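Local structure of putative vitamin-B12 independent methionine synthase family protein (Listeria monocytogenes, 1YPX) at residues I137-M142 against L186-W191; A311-I316 against N362-E367; Y8-G13 against L58-D63. The protein probably transfers the methyl group of 5-methyltetrahydropteroyltriglutamate to homocysteine, making methionine without cobalamin, in a reaction that is likely to depend on zinc. All coordinates share one frame; numbering follows the deposited sequence.

Interaction 1: residues I137-M142 against L186-W191; sequences IPSPAM and LDDTSW
Ser139 and Asp188 show how a carboxylate can tie a strand end to the turn of its parallel neighbour. Ser139 OG, anti to the backbone N (chi1 176°), donates to Asp188 OD1 at 2.7 Å from above the carboxylate plane. The other oxygen, OD2, is gripped from one face by two donors of the next turn: Ser190 OG at 2.7 Å on the syn side and Ser190 N at 3.0 Å on the anti side, the latter closing an Asx turn. Trp191 NE1 adds a weak bond to OD1. Met142, modelled as selenomethionine, folds back at chi2 and chi3, and its side chain crosses that of Thr189 at about a right angle, SE lying against Thr189 CG2. Upstream, Ile137 and Leu186 lie side by side and point the same way, CG1 of Ile137 against CD1 of Leu186 at 3.7 Å. Two backbone bonds, Asp187 N to Ile137 O and Ser139 N to Asp187 O, join the parallel strands. At the C-terminal ends of strands 132-138 and 183-188, Ile137 packs outward on helix 158-178, Ser139 and Ala141 meet helix 213-224, and Asp187 touches His237 of strand 233-238, which may belong to a metal site.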
ATOM      1  N   ILE A 137       0.376  -0.272  -5.173  1.00 34.18           N
ATOM      2  CA  ILE A 137      -0.656  -0.388  -6.189  1.00 35.18           C
ATOM      3  C   ILE A 137      -1.863  -0.900  -5.432  1.00 34.83           C
ATOM      4  O   ILE A 137      -1.725  -1.398  -4.314  1.00 33.07           O
ATOM      5  CB  ILE A 137      -0.302  -1.411  -7.326  1.00 35.75           C
ATOM      6  CG1 ILE A 137      -0.225  -2.830  -6.756  1.00 33.10           C
ATOM      7  CG2 ILE A 137       1.036  -1.046  -7.975  1.00 34.67           C
ATOM      8  CD1 ILE A 137       0.116  -3.871  -7.797  1.00 34.32           C
ATOM      9  N   PRO A 138      -3.068  -0.736  -5.998  1.00 35.73           N
ATOM     10  CA  PRO A 138      -4.242  -1.240  -5.284  1.00 37.70           C
ATOM     11  C   PRO A 138      -4.234  -2.746  -5.325  1.00 39.01           C
ATOM     12  O   PRO A 138      -3.603  -3.361  -6.191  1.00 41.46           O
ATOM     13  CB  PRO A 138      -5.419  -0.665  -6.072  1.00 37.87           C
ATOM     14  CG  PRO A 138      -4.847  -0.444  -7.442  1.00 37.79           C
ATOM     15  CD  PRO A 138      -3.478   0.113  -7.126  1.00 35.44           C
ATOM     16  N   SER A 139      -4.941  -3.325  -4.371  1.00 39.81           N
ATOM     17  CA  SER A 139      -5.089  -4.758  -4.244  1.00 42.24           C
ATOM     18  C   SER A 139      -5.961  -5.270  -5.385  1.00 43.70           C
ATOM     19  O   SER A 139      -6.874  -4.587  -5.829  1.00 46.33           O
ATOM     20  CB  SER A 139      -5.761  -5.062  -2.906  1.00 43.15           C
ATOM     21  OG  SER A 139      -6.009  -6.443  -2.750  1.00 45.77           O
ATOM     22  N   PRO A 140      -5.696  -6.479  -5.881  1.00 45.82           N
ATOM     23  CA  PRO A 140      -6.557  -6.939  -6.973  1.00 47.54           C
ATOM     24  C   PRO A 140      -8.043  -6.982  -6.581  1.00 49.70           C
ATOM     25  O   PRO A 140      -8.911  -6.788  -7.422  1.00 49.14           O
ATOM     26  CB  PRO A 140      -5.981  -8.319  -7.308  1.00 44.66           C
ATOM     27  CG  PRO A 140      -5.447  -8.789  -6.008  1.00 45.42           C
ATOM     28  CD  PRO A 140      -4.784  -7.546  -5.439  1.00 46.34           C
ATOM     29  N   ALA A 141      -8.323  -7.207  -5.300  1.00 51.90           N
ATOM     30  CA  ALA A 141      -9.695  -7.272  -4.817  1.00 55.89           C
ATOM     31  C   ALA A 141     -10.354  -5.903  -4.876  1.00 57.96           C
ATOM     32  O   ALA A 141     -11.560  -5.775  -4.665  1.00 56.51           O
ATOM     33  CB  ALA A 141      -9.730  -7.803  -3.385  1.00 55.05           C
HETATM   34  N   MSE A 142      -9.556  -4.881  -5.150  1.00 62.19           N
HETATM   35  CA  MSE A 142     -10.075  -3.523  -5.243  1.00 67.73           C
HETATM   36  C   MSE A 142     -10.822  -3.324  -6.563  1.00 68.10           C
HETATM   37  O   MSE A 142     -11.714  -2.477  -6.660  1.00 68.03           O
HETATM   38  CB  MSE A 142      -8.930  -2.513  -5.109  1.00 73.13           C
HETATM   39  CG  MSE A 142      -8.507  -2.265  -3.669  1.00 80.99           C
HETATM   40 SE   MSE A 142      -9.613  -0.927  -2.757  1.00 96.00          SE
HETATM   41  CE  MSE A 142     -11.231  -1.937  -2.457  1.00 89.71           C
ATOM     42  N   LEU A 186       0.246  -3.657  -1.485  1.00 42.48           N
ATOM     43  CA  LEU A 186      -1.130  -3.706  -1.971  1.00 41.53           C
ATOM     44  C   LEU A 186      -2.028  -2.895  -1.039  1.00 44.06           C
ATOM     45  O   LEU A 186      -2.169  -3.222   0.138  1.00 43.89           O
ATOM     46  CB  LEU A 186      -1.607  -5.161  -2.021  1.00 36.46           C
ATOM     47  CG  LEU A 186      -1.411  -5.996  -3.311  1.00 37.62           C
ATOM     48  CD1 LEU A 186      -0.223  -5.501  -4.133  1.00 36.67           C
ATOM     49  CD2 LEU A 186      -1.226  -7.459  -2.938  1.00 30.25           C
ATOM     50  N   ASP A 187      -2.619  -1.828  -1.565  1.00 45.24           N
ATOM     51  CA  ASP A 187      -3.511  -1.002  -0.770  1.00 47.74           C
ATOM     52  C   ASP A 187      -4.916  -1.555  -0.925  1.00 47.77           C
ATOM     53  O   ASP A 187      -5.510  -1.499  -1.995  1.00 47.07           O
ATOM     54  CB  ASP A 187      -3.417   0.461  -1.210  1.00 49.32           C
ATOM     55  CG  ASP A 187      -2.195   1.157  -0.624  1.00 52.67           C
ATOM     56  OD1 ASP A 187      -1.202   0.460  -0.301  1.00 54.68           O
ATOM     57  OD2 ASP A 187      -2.211   2.403  -0.485  1.00 56.56           O
ATOM     58  N   ASP A 188      -5.434  -2.127   0.149  1.00 50.53           N
ATOM     59  CA  ASP A 188      -6.746  -2.707   0.078  1.00 53.82           C
ATOM     60  C   ASP A 188      -7.681  -2.123   1.105  1.00 56.81           C
ATOM     61  O   ASP A 188      -7.579  -2.432   2.288  1.00 59.35           O
ATOM     62  CB  ASP A 188      -6.648  -4.211   0.262  1.00 53.15           C
ATOM     63  CG  ASP A 188      -7.831  -4.919  -0.306  1.00 50.34           C
ATOM     64  OD1 ASP A 188      -7.728  -6.117  -0.629  1.00 52.03           O
ATOM     65  OD2 ASP A 188      -8.875  -4.260  -0.435  1.00 51.16           O
ATOM     66  N   THR A 189      -8.600  -1.282   0.652  1.00 59.40           N
ATOM     67  CA  THR A 189      -9.543  -0.659   1.561  1.00 63.34           C
ATOM     68  C   THR A 189     -10.900  -1.356   1.551  1.00 65.62           C
ATOM     69  O   THR A 189     -11.854  -0.858   2.150  1.00 66.34           O
ATOM     70  CB  THR A 189      -9.756   0.818   1.207  1.00 64.04           C
ATOM     71  OG1 THR A 189     -10.550   1.439   2.224  1.00 68.40           O
ATOM     72  CG2 THR A 189     -10.473   0.953  -0.126  1.00 64.38           C
ATOM     73  N   SER A 190     -10.972  -2.510   0.884  1.00 66.90           N
ATOM     74  CA  SER A 190     -12.220  -3.265   0.772  1.00 67.99           C
ATOM     75  C   SER A 190     -12.600  -4.050   2.025  1.00 69.68           C
ATOM     76  O   SER A 190     -13.781  -4.195   2.332  1.00 70.85           O
ATOM     77  CB  SER A 190     -12.173  -4.220  -0.439  1.00 66.21           C
ATOM     78  OG  SER A 190     -11.317  -5.331  -0.231  1.00 62.86           O
ATOM     79  N   TRP A 191     -11.609  -4.548   2.752  1.00 71.62           N
ATOM     80  CA  TRP A 191     -11.881  -5.318   3.956  1.00 73.03           C
ATOM     81  C   TRP A 191     -12.535  -4.476   5.046  1.00 74.80           C
ATOM     82  O   TRP A 191     -13.326  -4.988   5.829  1.00 75.15           O
ATOM     83  CB  TRP A 191     -10.590  -5.938   4.493  1.00 72.15           C
ATOM     84  CG  TRP A 191      -9.837  -6.739   3.470  1.00 70.26           C
ATOM     85  CD1 TRP A 191      -9.010  -6.258   2.508  1.00 69.04           C
ATOM     86  CD2 TRP A 191      -9.859  -8.165   3.309  1.00 70.87           C
ATOM     87  NE1 TRP A 191      -8.508  -7.292   1.754  1.00 70.36           N
ATOM     88  CE2 TRP A 191      -9.012  -8.473   2.224  1.00 70.26           C
ATOM     89  CE3 TRP A 191     -10.511  -9.209   3.976  1.00 68.64           C
ATOM     90  CZ2 TRP A 191      -8.797  -9.785   1.789  1.00 69.94           C
ATOM     91  CZ3 TRP A 191     -10.299 -10.507   3.546  1.00 68.15           C
ATOM     92  CH2 TRP A 191      -9.446 -10.785   2.461  1.00 69.49           C
TER

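Interaction 2: residues A311-I316 against N362-E367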
ATOM      1  N   ALA A 311       2.144   6.466  25.468  1.00 59.74           N
ATOM      2  CA  ALA A 311       0.968   5.763  24.987  1.00 58.82           C
ATOM      3  C   ALA A 311       1.368   4.766  23.900  1.00 59.21           C
ATOM      4  O   ALA A 311       1.034   3.582  23.978  1.00 60.09           O
ATOM      5  CB  ALA A 311      -0.048   6.760  24.445  1.00 57.48           C
ATOM      6  N   ILE A 312       2.089   5.251  22.890  1.00 58.98           N
ATOM      7  CA  ILE A 312       2.555   4.417  21.775  1.00 57.97           C
ATOM      8  C   ILE A 312       3.414   3.249  22.275  1.00 58.33           C
ATOM      9  O   ILE A 312       3.225   2.107  21.854  1.00 58.75           O
ATOM     10  CB  ILE A 312       3.389   5.254  20.768  1.00 56.42           C
ATOM     11  CG1 ILE A 312       2.516   6.348  20.141  1.00 55.31           C
ATOM     12  CG2 ILE A 312       3.965   4.355  19.699  1.00 55.18           C
ATOM     13  CD1 ILE A 312       3.312   7.479  19.481  1.00 55.64           C
ATOM     14  N   LYS A 313       4.354   3.545  23.174  1.00 57.00           N
ATOM     15  CA  LYS A 313       5.233   2.521  23.730  1.00 55.64           C
ATOM     16  C   LYS A 313       4.414   1.474  24.483  1.00 54.18           C
ATOM     17  O   LYS A 313       4.706   0.280  24.426  1.00 54.73           O
ATOM     18  CB  LYS A 313       6.262   3.150  24.682  1.00 56.67           C
ATOM     19  CG  LYS A 313       7.278   4.104  24.036  1.00 58.36           C
ATOM     20  CD  LYS A 313       8.135   4.788  25.101  1.00 57.54           C
ATOM     21  CE  LYS A 313       9.329   5.530  24.518  1.00 59.48           C
ATOM     22  NZ  LYS A 313      10.288   5.968  25.591  1.00 59.54           N
ATOM     23  N   ALA A 314       3.390   1.920  25.201  1.00 51.44           N
ATOM     24  CA  ALA A 314       2.550   0.990  25.941  1.00 49.70           C
ATOM     25  C   ALA A 314       1.799   0.134  24.927  1.00 49.40           C
ATOM     26  O   ALA A 314       1.811  -1.099  25.004  1.00 48.37           O
ATOM     27  CB  ALA A 314       1.563   1.751  26.829  1.00 48.22           C
ATOM     28  N   ARG A 315       1.160   0.814  23.976  1.00 49.86           N
ATOM     29  CA  ARG A 315       0.385   0.188  22.911  1.00 51.31           C
ATOM     30  C   ARG A 315       1.196  -0.880  22.170  1.00 50.59           C
ATOM     31  O   ARG A 315       0.703  -1.988  21.918  1.00 47.41           O
ATOM     32  CB  ARG A 315      -0.102   1.264  21.935  1.00 54.15           C
ATOM     33  CG  ARG A 315      -1.576   1.170  21.570  1.00 58.66           C
ATOM     34  CD  ARG A 315      -2.309   2.476  21.883  1.00 64.65           C
ATOM     35  NE  ARG A 315      -3.291   2.320  22.959  1.00 71.37           N
ATOM     36  CZ  ARG A 315      -4.406   1.592  22.870  1.00 74.84           C
ATOM     37  NH1 ARG A 315      -4.695   0.942  21.746  1.00 76.44           N
ATOM     38  NH2 ARG A 315      -5.233   1.510  23.908  1.00 75.74           N
ATOM     39  N   ILE A 316       2.434  -0.548  21.811  1.00 50.94           N
ATOM     40  CA  ILE A 316       3.295  -1.515  21.134  1.00 54.12           C
ATOM     41  C   ILE A 316       3.549  -2.638  22.140  1.00 55.63           C
ATOM     42  O   ILE A 316       3.334  -3.810  21.842  1.00 56.69           O
ATOM     43  CB  ILE A 316       4.639  -0.875  20.709  1.00 54.51           C
ATOM     44  CG1 ILE A 316       4.376   0.256  19.715  1.00 54.58           C
ATOM     45  CG2 ILE A 316       5.542  -1.921  20.069  1.00 51.65           C
ATOM     46  CD1 ILE A 316       5.514   1.236  19.605  1.00 58.04           C
ATOM     47  N   ASN A 362      13.712   3.471  16.736  1.00 54.68           N
ATOM     48  CA  ASN A 362      15.104   3.274  17.043  1.00 57.39           C
ATOM     49  C   ASN A 362      15.282   2.899  18.502  1.00 59.51           C
ATOM     50  O   ASN A 362      15.875   1.861  18.813  1.00 59.88           O
ATOM     51  CB  ASN A 362      15.919   4.522  16.711  1.00 57.61           C
ATOM     52  CG  ASN A 362      17.409   4.287  16.872  1.00 58.80           C
ATOM     53  OD1 ASN A 362      17.949   3.300  16.355  1.00 58.54           O
ATOM     54  ND2 ASN A 362      18.083   5.183  17.589  1.00 57.95           N
ATOM     55  N   ASP A 363      14.761   3.725  19.406  1.00 60.48           N
ATOM     56  CA  ASP A 363      14.909   3.401  20.818  1.00 61.79           C
ATOM     57  C   ASP A 363      14.026   2.227  21.262  1.00 60.57           C
ATOM     58  O   ASP A 363      14.156   1.746  22.390  1.00 62.14           O
ATOM     59  CB  ASP A 363      14.672   4.640  21.703  1.00 64.66           C
ATOM     60  CG  ASP A 363      13.300   5.246  21.521  1.00 65.71           C
ATOM     61  OD1 ASP A 363      12.327   4.471  21.404  1.00 67.11           O
ATOM     62  OD2 ASP A 363      13.200   6.497  21.520  1.00 64.41           O
ATOM     63  N   ILE A 364      13.142   1.753  20.385  1.00 58.83           N
ATOM     64  CA  ILE A 364      12.300   0.605  20.731  1.00 56.87           C
ATOM     65  C   ILE A 364      12.901  -0.653  20.150  1.00 56.20           C
ATOM     66  O   ILE A 364      13.055  -1.655  20.841  1.00 55.29           O
ATOM     67  CB  ILE A 364      10.859   0.721  20.194  1.00 56.84           C
ATOM     68  CG1 ILE A 364      10.093   1.775  20.987  1.00 55.70           C
ATOM     69  CG2 ILE A 364      10.139  -0.629  20.317  1.00 51.84           C
ATOM     70  CD1 ILE A 364       8.676   1.927  20.541  1.00 59.21           C
ATOM     71  N   TRP A 365      13.236  -0.602  18.868  1.00 57.00           N
ATOM     72  CA  TRP A 365      13.822  -1.755  18.208  1.00 57.29           C
ATOM     73  C   TRP A 365      15.343  -1.643  18.150  1.00 60.77           C
ATOM     74  O   TRP A 365      15.903  -0.544  18.149  1.00 60.84           O
ATOM     75  CB  TRP A 365      13.195  -1.911  16.819  1.00 51.40           C
ATOM     76  CG  TRP A 365      11.772  -2.472  16.911  1.00 49.50           C
ATOM     77  CD1 TRP A 365      11.416  -3.759  17.223  1.00 44.66           C
ATOM     78  CD2 TRP A 365      10.536  -1.743  16.766  1.00 45.28           C
ATOM     79  NE1 TRP A 365      10.045  -3.873  17.285  1.00 42.95           N
ATOM     80  CE2 TRP A 365       9.481  -2.659  17.010  1.00 42.28           C
ATOM     81  CE3 TRP A 365      10.223  -0.413  16.458  1.00 43.44           C
ATOM     82  CZ2 TRP A 365       8.135  -2.287  16.955  1.00 39.98           C
ATOM     83  CZ3 TRP A 365       8.881  -0.039  16.404  1.00 44.82           C
ATOM     84  CH2 TRP A 365       7.850  -0.981  16.652  1.00 42.08           C
ATOM     85  N   GLY A 366      16.011  -2.788  18.128  1.00 64.79           N
ATOM     86  CA  GLY A 366      17.463  -2.783  18.096  1.00 71.22           C
ATOM     87  C   GLY A 366      18.060  -3.238  19.422  1.00 74.34           C
ATOM     88  O   GLY A 366      18.530  -2.427  20.224  1.00 72.51           O
ATOM     89  N   GLU A 367      18.024  -4.548  19.648  1.00 76.66           N
ATOM     90  CA  GLU A 367      18.560  -5.142  20.859  1.00 78.92           C
ATOM     91  C   GLU A 367      19.741  -6.032  20.484  1.00 80.53           C
ATOM     92  O   GLU A 367      19.959  -6.213  19.262  1.00 81.06           O
ATOM     93  CB  GLU A 367      17.469  -5.957  21.568  1.00 80.67           C
ATOM     94  CG  GLU A 367      16.226  -5.135  21.928  1.00 81.73           C
ATOM     95  CD  GLU A 367      16.567  -3.888  22.736  1.00 82.89           C
ATOM     96  OE1 GLU A 367      17.149  -4.027  23.840  1.00 80.55           O
ATOM     97  OE2 GLU A 367      16.259  -2.769  22.262  1.00 81.70           O
TER
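Ile316 N donates to Ile312 O at 2.8 Å, a regular turn of helix 310-322 that presents the Ile316 side chain to Ile364 and Trp365. The two isoleucines meet tip to tip, CD1 of Ile316 lying 3.4 Å from CD1 of Ile364. With CG1 of Ile316 beside the backbone N (chi1 -62°), that branch runs to Ile364, while CG2 goes to the tryptophan and approaches Trp365 CZ2 obliquely at 4.1 Å. One residue thus divides its two branches between two partners.

Trp365 is the first residue past helix 347-364 to leave helical backbone angles, and its indole is held from several sides. Ile364 CG2 sits 3.7 Å above the ring plane of Trp365, over the centre, while the ring of Tyr8 stacks on the opposite face. NE1 donates to Leu325 O, which helps to set the rotation of the indole, and Leu328 and Leu330 of strand 328-332 pack beside it. The contact therefore joins the last two long helices of the barrel-like fold across the strand that separates them in sequence.

At the outer margin Lys313 CG passes 4.3 Å from Ile364 CD1, and its amine forms a salt bridge with Glu309, just before helix 310-322. Lys313 NZ is 4.9 Å from Asp363 OD1, so any attraction between these opposite charges is probably modest. Chemically the contact is apolar, held by van der Waals packing of methyl groups against each other and the indole, with the charges at its margin satisfied or too far apart to add much.

Interaction 3: residues Y8-G13 against L58-D63; sequences YADHVG and LKSITD
Leu58 opens the second segment by laying CD2 obliquely against the imidazole of His11, 3.8 Å from His11 CD2, while its side chain also meets Leu354 and Val358 of helix 347-364. After Lys59, the chain enters the short strand 60-61, and Ser60 serves His11 and Asp10 with two different groups. Its hydroxyl, placed between the backbone N and the carbonyl carbon (chi1 75°), gives a bond of 2.8 Å from Ser60 OG to Asp10 OD1, arriving from above the carboxylate plane. His11 N reaches the same oxygen on its anti lone pair, Asp10 OD1 accepting at 2.8 Å. Asp10 OD2 is bonded to Phe7 N and Tyr183 OH, so this buried carboxylate is gripped at both oxygens.

The carbonyl of Ser60 takes the imidazole: His11 NE2 donates to Ser60 O at 3.1 Å, with the acceptor in the ring plane but the donor above the carbonyl plane. Ile61 turns away toward helix 35-56, and its backbone pairs with Val132 and Lys134. Here the TIM-barrel-like fold becomes legible. Segment 8-13 is not a regular strand, yet Tyr8 and Asp10 bond through their backbones to Leu330, so it lies between the outermost strands 328-332 and 60-61 and meets the latter through bonds that involve side chains rather than backbone pairing.

Thr62 again points its CB toward segment 8-13. OG1 donates to Gly13 O at 2.6 Å, in the carbonyl plane and on a lone pair, and also accepts from Gly64 N. Thr62 CG2 rests 3.6 Å from Gly13 CA; Gly13 has no side chain to stand against it, and at its backbone angles (phi 140°) a CB would press on Val12 O. Asp63 then turns its CB away from segment 8-13 and receives Glu65 N at OD1.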
ATOM      1  N   TYR A   8      11.432  -1.392  10.861  1.00 53.16           N
ATOM      2  CA  TYR A   8      10.891  -0.932  12.135  1.00 50.01           C
ATOM      3  C   TYR A   8      10.257   0.443  11.993  1.00 48.18           C
ATOM      4  O   TYR A   8       9.235   0.715  12.616  1.00 49.10           O
ATOM      5  CB  TYR A   8      11.992  -0.900  13.190  1.00 50.15           C
ATOM      6  CG  TYR A   8      12.642  -2.243  13.415  1.00 49.84           C
ATOM      7  CD1 TYR A   8      11.898  -3.343  13.822  1.00 50.56           C
ATOM      8  CD2 TYR A   8      14.006  -2.409  13.234  1.00 50.78           C
ATOM      9  CE1 TYR A   8      12.505  -4.575  14.043  1.00 52.13           C
ATOM     10  CE2 TYR A   8      14.621  -3.631  13.449  1.00 50.80           C
ATOM     11  CZ  TYR A   8      13.869  -4.706  13.853  1.00 50.75           C
ATOM     12  OH  TYR A   8      14.491  -5.904  14.080  1.00 52.75           O
ATOM     13  N   ALA A   9      10.877   1.309  11.197  1.00 46.46           N
ATOM     14  CA  ALA A   9      10.334   2.640  10.931  1.00 46.92           C
ATOM     15  C   ALA A   9      10.032   2.625   9.441  1.00 47.23           C
ATOM     16  O   ALA A   9      10.930   2.766   8.608  1.00 51.31           O
ATOM     17  CB  ALA A   9      11.344   3.723  11.252  1.00 45.44           C
ATOM     18  N   ASP A  10       8.765   2.423   9.111  1.00 44.95           N
ATOM     19  CA  ASP A  10       8.339   2.344   7.725  1.00 41.43           C
ATOM     20  C   ASP A  10       7.128   3.264   7.570  1.00 41.54           C
ATOM     21  O   ASP A  10       6.703   3.893   8.540  1.00 39.15           O
ATOM     22  CB  ASP A  10       7.964   0.897   7.416  1.00 39.83           C
ATOM     23  CG  ASP A  10       8.257   0.502   5.985  1.00 40.49           C
ATOM     24  OD1 ASP A  10       7.977   1.321   5.077  1.00 42.04           O
ATOM     25  OD2 ASP A  10       8.750  -0.629   5.774  1.00 35.13           O
ATOM     26  N   HIS A  11       6.581   3.359   6.360  1.00 41.04           N
ATOM     27  CA  HIS A  11       5.411   4.202   6.131  1.00 40.78           C
ATOM     28  C   HIS A  11       4.574   3.689   4.971  1.00 41.45           C
ATOM     29  O   HIS A  11       5.100   3.065   4.051  1.00 44.17           O
ATOM     30  CB  HIS A  11       5.834   5.659   5.902  1.00 39.08           C
ATOM     31  CG  HIS A  11       6.655   5.882   4.670  1.00 37.62           C
ATOM     32  ND1 HIS A  11       6.155   6.507   3.546  1.00 34.91           N
ATOM     33  CD2 HIS A  11       7.955   5.614   4.403  1.00 37.64           C
ATOM     34  CE1 HIS A  11       7.113   6.618   2.644  1.00 37.58           C
ATOM     35  NE2 HIS A  11       8.217   6.083   3.139  1.00 36.54           N
ATOM     36  N   VAL A  12       3.266   3.943   5.026  1.00 41.32           N
ATOM     37  CA  VAL A  12       2.338   3.476   3.997  1.00 37.84           C
ATOM     38  C   VAL A  12       2.787   3.823   2.580  1.00 36.97           C
ATOM     39  O   VAL A  12       2.770   2.960   1.698  1.00 34.31           O
ATOM     40  CB  VAL A  12       0.907   4.026   4.254  1.00 38.64           C
ATOM     41  CG1 VAL A  12      -0.024   3.685   3.082  1.00 37.98           C
ATOM     42  CG2 VAL A  12       0.359   3.420   5.532  1.00 37.85           C
ATOM     43  N   GLY A  13       3.182   5.077   2.362  1.00 36.21           N
ATOM     44  CA  GLY A  13       3.631   5.471   1.040  1.00 35.25           C
ATOM     45  C   GLY A  13       3.234   6.831   0.489  1.00 35.71           C
ATOM     46  O   GLY A  13       4.099   7.565   0.007  1.00 37.96           O
ATOM     47  N   LEU A  58      14.095   7.589   7.013  1.00 40.69           N
ATOM     48  CA  LEU A  58      13.376   6.500   6.368  1.00 42.98           C
ATOM     49  C   LEU A  58      14.296   5.643   5.501  1.00 45.11           C
ATOM     50  O   LEU A  58      15.253   6.137   4.909  1.00 44.62           O
ATOM     51  CB  LEU A  58      12.232   7.083   5.540  1.00 42.14           C
ATOM     52  CG  LEU A  58      10.869   7.249   6.232  1.00 44.61           C
ATOM     53  CD1 LEU A  58      10.991   7.421   7.751  1.00 43.18           C
ATOM     54  CD2 LEU A  58      10.170   8.439   5.602  1.00 41.98           C
ATOM     55  N   LYS A  59      14.024   4.346   5.465  1.00 49.37           N
ATOM     56  CA  LYS A  59      14.834   3.448   4.658  1.00 53.33           C
ATOM     57  C   LYS A  59      14.061   3.153   3.373  1.00 53.70           C
ATOM     58  O   LYS A  59      14.640   3.074   2.283  1.00 55.67           O
ATOM     59  CB  LYS A  59      15.140   2.148   5.416  1.00 55.38           C
ATOM     60  CG  LYS A  59      16.174   1.266   4.719  1.00 59.54           C
ATOM     61  CD  LYS A  59      16.554   0.051   5.552  1.00 61.88           C
ATOM     62  CE  LYS A  59      17.803  -0.654   4.993  1.00 63.09           C
ATOM     63  NZ  LYS A  59      19.068   0.127   5.213  1.00 58.94           N
ATOM     64  N   SER A  60      12.745   3.007   3.502  1.00 50.78           N
ATOM     65  CA  SER A  60      11.909   2.758   2.342  1.00 48.89           C
ATOM     66  C   SER A  60      11.493   4.126   1.811  1.00 46.04           C
ATOM     67  O   SER A  60      11.093   5.001   2.585  1.00 43.22           O
ATOM     68  CB  SER A  60      10.673   1.935   2.721  1.00 51.39           C
ATOM     69  OG  SER A  60       9.723   2.735   3.395  1.00 56.38           O
ATOM     70  N   ILE A  61      11.609   4.307   0.495  1.00 42.17           N
ATOM     71  CA  ILE A  61      11.271   5.570  -0.161  1.00 41.22           C
ATOM     72  C   ILE A  61      10.236   5.362  -1.284  1.00 40.94           C
ATOM     73  O   ILE A  61      10.322   4.398  -2.054  1.00 38.98           O
ATOM     74  CB  ILE A  61      12.580   6.269  -0.733  1.00 40.61           C
ATOM     75  CG1 ILE A  61      13.405   6.926   0.393  1.00 42.04           C
ATOM     76  CG2 ILE A  61      12.219   7.382  -1.681  1.00 36.79           C
ATOM     77  CD1 ILE A  61      14.110   5.974   1.379  1.00 37.83           C
ATOM     78  N   THR A  62       9.253   6.260  -1.362  1.00 41.37           N
ATOM     79  CA  THR A  62       8.198   6.184  -2.384  1.00 42.23           C
ATOM     80  C   THR A  62       8.200   7.421  -3.275  1.00 43.02           C
ATOM     81  O   THR A  62       9.069   8.276  -3.160  1.00 44.51           O
ATOM     82  CB  THR A  62       6.779   6.082  -1.749  1.00 41.02           C
ATOM     83  OG1 THR A  62       6.492   7.279  -1.013  1.00 33.33           O
ATOM     84  CG2 THR A  62       6.685   4.878  -0.815  1.00 41.54           C
ATOM     85  N   ASP A  63       7.230   7.517  -4.169  1.00 42.93           N
ATOM     86  CA  ASP A  63       7.172   8.693  -5.004  1.00 44.61           C
ATOM     87  C   ASP A  63       5.980   9.526  -4.528  1.00 45.08           C
ATOM     88  O   ASP A  63       5.490  10.413  -5.228  1.00 43.84           O
ATOM     89  CB  ASP A  63       7.094   8.315  -6.503  1.00 44.08           C
ATOM     90  CG  ASP A  63       5.731   7.789  -6.933  1.00 46.98           C
ATOM     91  OD1 ASP A  63       4.811   7.660  -6.090  1.00 49.50           O
ATOM     92  OD2 ASP A  63       5.589   7.502  -8.143  1.00 47.10           O
TER

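In the fold
Along the chain, interaction 3 closes first, interaction 1 follows, and interaction 2 comes last. Interactions 1 and 3 share the parallel sheet, in which strands 60-61 and 132-138 are neighbours; their centres are about 19 Å apart and their nearest atoms about 4 Å. Interaction 2 lies on the outer helices, with its centre about 18 Å from that of interaction 3, and the two touch where Trp365 CG meets Tyr8 CD1 at 3.2 Å. Interactions 1 and 2 are about 29 Å apart between centres. The three contacts thus run from strand ends near a possible metal site, through a loop that bridges the outermost strands of the sheet, to the helices near the C-terminus of the chain.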